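Local structure of putative PAS/PAC sensor protein (Nakamurella multipartita DSM 44233, 6HMJ) at residues F24-F36 with V41-H53. The protein is a blue-light receptor that carries a flavin mononucleotide chromophore in a light-oxygen-voltage domain and couples light sensing to RNA binding and translational regulation. Numbering follows the deposited sequence.
Sequences FVGSDELALVLGF and VVLTPAVVLAHLH
Leu43 inserts its isobutyl group into the bend where strand 24-26 passes into helix 28-34, against the buried Leu30, Ala31 and Leu34. With CG anti to its own carbonyl carbon (chi1 -67°), the fork spreads between Gly26 and the helix: CD1 rests 4.0 Å from Ala31 CB and also touches Leu30 CB, while CD2 meets Leu34 CD1 at 4.1 Å. Leu43 CD1 packs as well on Gly26 C (3.6 Å). Next to it, the Phe24 ring lies beneath the start of helix 45-50, one face turned to Thr44 C and Pro45 N, and Pro45 CD packs 3.6 Å from Phe24 CB. The buried Val48 and Leu30 carry the packing down to Ile110 on the antiparallel sheet of the N-terminal PAS domain.

The outer side, nearer the surface, is formed by the partly exposed Phe36, Val41 and His51. Leu34 CB sits over the centre of the His51 imidazole, 4.0 Å from its centroid, and Val41 CG2 covers a face of Phe36. His51 NE2 comes to the edge of Phe36 at CE1 (3.6 Å), neither ring lying over the other and their planes at 69°. His51 ND1 donates to Val47 O (3.0 Å), approaching from above the carbonyl plane and fixing the imidazole against Leu34. With an alanine here, Leu34 CB is likely to lose the ring it packs on, and Val47 O its side-chain donor. The side-chain bonds noted here, His51 to Val47 O and the Ser27 and Thr44 helix caps, each lie within one segment, implying that apolar packing and CH-pi contacts join strand 24-26, helix 28-34 and the following loop to the loop and helix of 41-53.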
loop_
_atom_site.group_PDB
_atom_site.type_symbol
_atom_site.label_atom_id
_atom_site.label_comp_id
_atom_site.label_asym_id
_atom_site.label_seq_id
_atom_site.Cartn_x
_atom_site.Cartn_y
_atom_site.Cartn_z
ATOM N N PHE A 24 -52.826 -42.655 -11.236
ATOM C CA PHE A 24 -51.667 -41.836 -10.901
ATOM C C PHE A 24 -50.412 -42.661 -11.141
ATOM O O PHE A 24 -50.258 -43.745 -10.567
ATOM C CB PHE A 24 -51.740 -41.365 -9.447
ATOM C CG PHE A 24 -50.517 -40.634 -8.982
ATOM C CD1 PHE A 24 -50.485 -39.252 -8.965
ATOM C CD2 PHE A 24 -49.408 -41.328 -8.541
ATOM C CE1 PHE A 24 -49.363 -38.581 -8.529
ATOM C CE2 PHE A 24 -48.284 -40.665 -8.110
ATOM C CZ PHE A 24 -48.260 -39.289 -8.102
ATOM N N VAL A 25 -49.523 -42.150 -11.990
ATOM C CA VAL A 25 -48.265 -42.813 -12.321
ATOM C C VAL A 25 -47.137 -41.890 -11.883
ATOM O O VAL A 25 -46.906 -40.842 -12.502
ATOM C CB VAL A 25 -48.159 -43.135 -13.817
ATOM C CG1 VAL A 25 -46.944 -44.010 -14.087
ATOM C CG2 VAL A 25 -49.428 -43.812 -14.309
ATOM N N GLY A 26 -46.430 -42.279 -10.827
ATOM C CA GLY A 26 -45.305 -41.513 -10.317
ATOM C C GLY A 26 -43.982 -42.133 -10.733
ATOM O O GLY A 26 -43.827 -43.354 -10.731
ATOM N N SER A 27 -43.033 -41.273 -11.091
ATOM C CA SER A 27 -41.737 -41.728 -11.559
ATOM C C SER A 27 -40.901 -42.263 -10.400
ATOM O O SER A 27 -41.140 -41.956 -9.228
ATOM C CB SER A 27 -40.984 -40.590 -12.244
ATOM O OG SER A 27 -40.488 -39.665 -11.290
ATOM N N ASP A 28 -39.903 -43.080 -10.749
ATOM C CA ASP A 28 -38.925 -43.506 -9.756
ATOM C C ASP A 28 -38.300 -42.300 -9.070
ATOM O O ASP A 28 -38.045 -42.320 -7.860
ATOM C CB ASP A 28 -37.838 -44.365 -10.404
ATOM C CG ASP A 28 -38.391 -45.626 -11.034
ATOM O OD1 ASP A 28 -39.627 -45.807 -11.015
ATOM O OD2 ASP A 28 -37.582 -46.479 -11.460
ATOM N N GLU A 29 -38.044 -41.236 -9.832
ATOM C CA GLU A 29 -37.434 -40.042 -9.263
ATOM C C GLU A 29 -38.363 -39.353 -8.273
ATOM O O GLU A 29 -37.891 -38.757 -7.297
ATOM C CB GLU A 29 -37.030 -39.093 -10.387
ATOM C CG GLU A 29 -35.978 -39.683 -11.322
ATOM C CD GLU A 29 -36.573 -40.383 -12.533
ATOM O OE1 GLU A 29 -37.707 -40.043 -12.932
ATOM O OE2 GLU A 29 -35.896 -41.270 -13.093
ATOM N N LEU A 30 -39.677 -39.415 -8.501
ATOM C CA LEU A 30 -40.613 -38.845 -7.537
ATOM C C LEU A 30 -40.547 -39.593 -6.213
ATOM O O LEU A 30 -40.559 -38.979 -5.141
ATOM C CB LEU A 30 -42.033 -38.862 -8.101
ATOM C CG LEU A 30 -43.157 -38.421 -7.157
ATOM C CD1 LEU A 30 -42.804 -37.142 -6.414
ATOM C CD2 LEU A 30 -44.453 -38.232 -7.931
ATOM N N ALA A 31 -40.469 -40.925 -6.264
ATOM C CA ALA A 31 -40.306 -41.694 -5.036
ATOM C C ALA A 31 -39.072 -41.243 -4.266
ATOM O O ALA A 31 -39.124 -41.058 -3.044
ATOM C CB ALA A 31 -40.219 -43.185 -5.364
ATOM N N LEU A 32 -37.952 -41.047 -4.966
ATOM C CA LEU A 32 -36.717 -40.647 -4.298
ATOM C C LEU A 32 -36.838 -39.256 -3.691
ATOM O O LEU A 32 -36.379 -39.024 -2.566
ATOM C CB LEU A 32 -35.547 -40.705 -5.277
ATOM C CG LEU A 32 -35.087 -42.114 -5.660
ATOM C CD1 LEU A 32 -34.231 -42.078 -6.914
ATOM C CD2 LEU A 32 -34.324 -42.755 -4.507
ATOM N N VAL A 33 -37.443 -38.313 -4.419
ATOM C CA VAL A 33 -37.622 -36.969 -3.880
ATOM C C VAL A 33 -38.368 -37.022 -2.555
ATOM O O VAL A 33 -38.025 -36.312 -1.602
ATOM C CB VAL A 33 -38.352 -36.076 -4.901
ATOM C CG1 VAL A 33 -38.821 -34.787 -4.241
ATOM C CG2 VAL A 33 -37.444 -35.768 -6.080
ATOM N N LEU A 34 -39.406 -37.859 -2.472
ATOM C CA LEU A 34 -40.185 -37.936 -1.242
ATOM C C LEU A 34 -39.395 -38.598 -0.118
ATOM O O LEU A 34 -39.601 -38.268 1.056
ATOM C CB LEU A 34 -41.491 -38.686 -1.505
ATOM C CG LEU A 34 -42.401 -38.053 -2.565
ATOM C CD1 LEU A 34 -43.683 -38.858 -2.749
ATOM C CD2 LEU A 34 -42.729 -36.604 -2.221
ATOM N N GLY A 35 -38.487 -39.519 -0.449
ATOM C CA GLY A 35 -37.644 -40.146 0.553
ATOM C C GLY A 35 -37.706 -41.659 0.547
ATOM O O GLY A 35 -37.463 -42.299 1.575
ATOM N N PHE A 36 -38.022 -42.246 -0.606
ATOM C CA PHE A 36 -38.204 -43.682 -0.725
ATOM C C PHE A 36 -37.592 -44.175 -2.025
ATOM O O PHE A 36 -37.610 -43.472 -3.038
ATOM C CB PHE A 36 -39.687 -44.077 -0.724
ATOM C CG PHE A 36 -40.359 -43.940 0.605
ATOM C CD1 PHE A 36 -41.113 -42.818 0.896
ATOM C CD2 PHE A 36 -40.257 -44.940 1.559
ATOM C CE1 PHE A 36 -41.746 -42.687 2.116
ATOM C CE2 PHE A 36 -40.889 -44.817 2.782
ATOM C CZ PHE A 36 -41.635 -43.688 3.061
ATOM N N VAL A 41 -42.351 -48.002 -2.175
ATOM C CA VAL A 41 -43.626 -47.321 -1.991
ATOM C C VAL A 41 -44.439 -47.359 -3.275
ATOM O O VAL A 41 -43.898 -47.328 -4.383
ATOM C CB VAL A 41 -43.418 -45.858 -1.526
ATOM C CG1 VAL A 41 -44.689 -45.037 -1.713
ATOM C CG2 VAL A 41 -42.981 -45.828 -0.072
ATOM N N VAL A 42 -45.755 -47.440 -3.107
ATOM C CA VAL A 42 -46.705 -47.211 -4.186
ATOM C C VAL A 42 -47.065 -45.732 -4.178
ATOM O O VAL A 42 -47.461 -45.189 -3.140
ATOM C CB VAL A 42 -47.959 -48.082 -4.013
ATOM C CG1 VAL A 42 -49.024 -47.685 -5.030
ATOM C CG2 VAL A 42 -47.611 -49.556 -4.135
ATOM N N LEU A 43 -46.938 -45.079 -5.329
ATOM C CA LEU A 43 -47.048 -43.626 -5.418
ATOM C C LEU A 43 -48.473 -43.277 -5.829
ATOM O O LEU A 43 -48.907 -43.605 -6.938
ATOM C CB LEU A 43 -46.038 -43.044 -6.403
ATOM C CG LEU A 43 -44.555 -43.126 -6.045
ATOM C CD1 LEU A 43 -43.719 -42.524 -7.164
ATOM C CD2 LEU A 43 -44.279 -42.409 -4.731
ATOM N N THR A 44 -49.206 -42.672 -4.907
ATOM C CA THR A 44 -50.573 -42.215 -5.091
ATOM C C THR A 44 -50.649 -40.747 -4.700
ATOM O O THR A 44 -49.752 -40.230 -4.024
ATOM C CB THR A 44 -51.563 -43.031 -4.249
ATOM O OG1 THR A 44 -51.356 -42.745 -2.863
ATOM C CG2 THR A 44 -51.370 -44.520 -4.496
ATOM N N PRO A 45 -51.690 -40.034 -5.141
ATOM C CA PRO A 45 -51.848 -38.645 -4.681
ATOM C C PRO A 45 -51.889 -38.517 -3.167
ATOM O O PRO A 45 -51.283 -37.591 -2.611
ATOM C CB PRO A 45 -53.178 -38.221 -5.321
ATOM C CG PRO A 45 -53.300 -39.077 -6.531
ATOM C CD PRO A 45 -52.702 -40.401 -6.149
ATOM N N ALA A 46 -52.586 -39.426 -2.480
ATOM C CA ALA A 46 -52.604 -39.401 -1.021
ATOM C C ALA A 46 -51.201 -39.500 -0.437
ATOM O O ALA A 46 -50.947 -38.982 0.657
ATOM C CB ALA A 46 -53.479 -40.538 -0.491
ATOM N N VAL A 47 -50.276 -40.151 -1.147
ATOM C CA VAL A 47 -48.905 -40.265 -0.658
ATOM C C VAL A 47 -48.167 -38.942 -0.813
ATOM O O VAL A 47 -47.425 -38.522 0.084
ATOM C CB VAL A 47 -48.169 -41.403 -1.390
ATOM C CG1 VAL A 47 -46.701 -41.427 -0.999
ATOM C CG2 VAL A 47 -48.809 -42.744 -1.071
ATOM N N VAL A 48 -48.343 -38.274 -1.953
ATOM C CA VAL A 48 -47.727 -36.964 -2.152
ATOM C C VAL A 48 -48.163 -35.996 -1.059
ATOM O O VAL A 48 -47.330 -35.387 -0.378
ATOM C CB VAL A 48 -48.061 -36.418 -3.552
ATOM C CG1 VAL A 48 -47.616 -34.963 -3.680
ATOM C CG2 VAL A 48 -47.398 -37.267 -4.623
ATOM N N LEU A 49 -49.476 -35.852 -0.861
ATOM C CA LEU A 49 -49.971 -34.903 0.130
ATOM C C LEU A 49 -49.451 -35.213 1.527
ATOM O O LEU A 49 -49.302 -34.301 2.349
ATOM C CB LEU A 49 -51.498 -34.885 0.130
ATOM C CG LEU A 49 -52.136 -34.341 -1.149
ATOM C CD1 LEU A 49 -53.506 -34.967 -1.373
ATOM C CD2 LEU A 49 -52.222 -32.820 -1.118
ATOM N N ALA A 50 -49.176 -36.486 1.819
ATOM C CA ALA A 50 -48.663 -36.854 3.133
ATOM C C ALA A 50 -47.255 -36.320 3.371
ATOM O O ALA A 50 -46.841 -36.203 4.530
ATOM C CB ALA A 50 -48.681 -38.375 3.301
ATOM N N HIS A 51 -46.513 -36.003 2.310
ATOM C CA HIS A 51 -45.189 -35.404 2.441
ATOM C C HIS A 51 -45.204 -33.889 2.279
ATOM O O HIS A 51 -44.140 -33.265 2.339
ATOM C CB HIS A 51 -44.225 -36.017 1.421
ATOM C CG HIS A 51 -43.943 -37.468 1.652
ATOM N ND1 HIS A 51 -44.559 -38.470 0.934
ATOM C CD2 HIS A 51 -43.113 -38.085 2.525
ATOM C CE1 HIS A 51 -44.118 -39.643 1.353
ATOM N NE2 HIS A 51 -43.240 -39.438 2.319
ATOM N N LEU A 52 -46.370 -33.288 2.063
ATOM C CA LEU A 52 -46.512 -31.842 2.116
ATOM C C LEU A 52 -46.918 -31.415 3.522
ATOM O O LEU A 52 -47.420 -32.211 4.321
ATOM C CB LEU A 52 -47.539 -31.335 1.102
ATOM C CG LEU A 52 -47.114 -31.231 -0.365
ATOM C CD1 LEU A 52 -46.618 -32.546 -0.933
ATOM C CD2 LEU A 52 -48.278 -30.702 -1.191
ATOM N N HIS A 53 -46.707 -30.145 3.812
ATOM C CA HIS A 53 -47.115 -29.636 5.112
ATOM C C HIS A 53 -48.632 -29.462 5.141
ATOM O O HIS A 53 -49.225 -29.063 4.135
ATOM C CB HIS A 53 -46.429 -28.306 5.412
ATOM C CG HIS A 53 -46.617 -27.836 6.820
ATOM N ND1 HIS A 53 -47.640 -26.991 7.195
ATOM C CD2 HIS A 53 -45.917 -28.102 7.948
ATOM C CE1 HIS A 53 -47.560 -26.754 8.491
ATOM N NE2 HIS A 53 -46.524 -27.416 8.973
#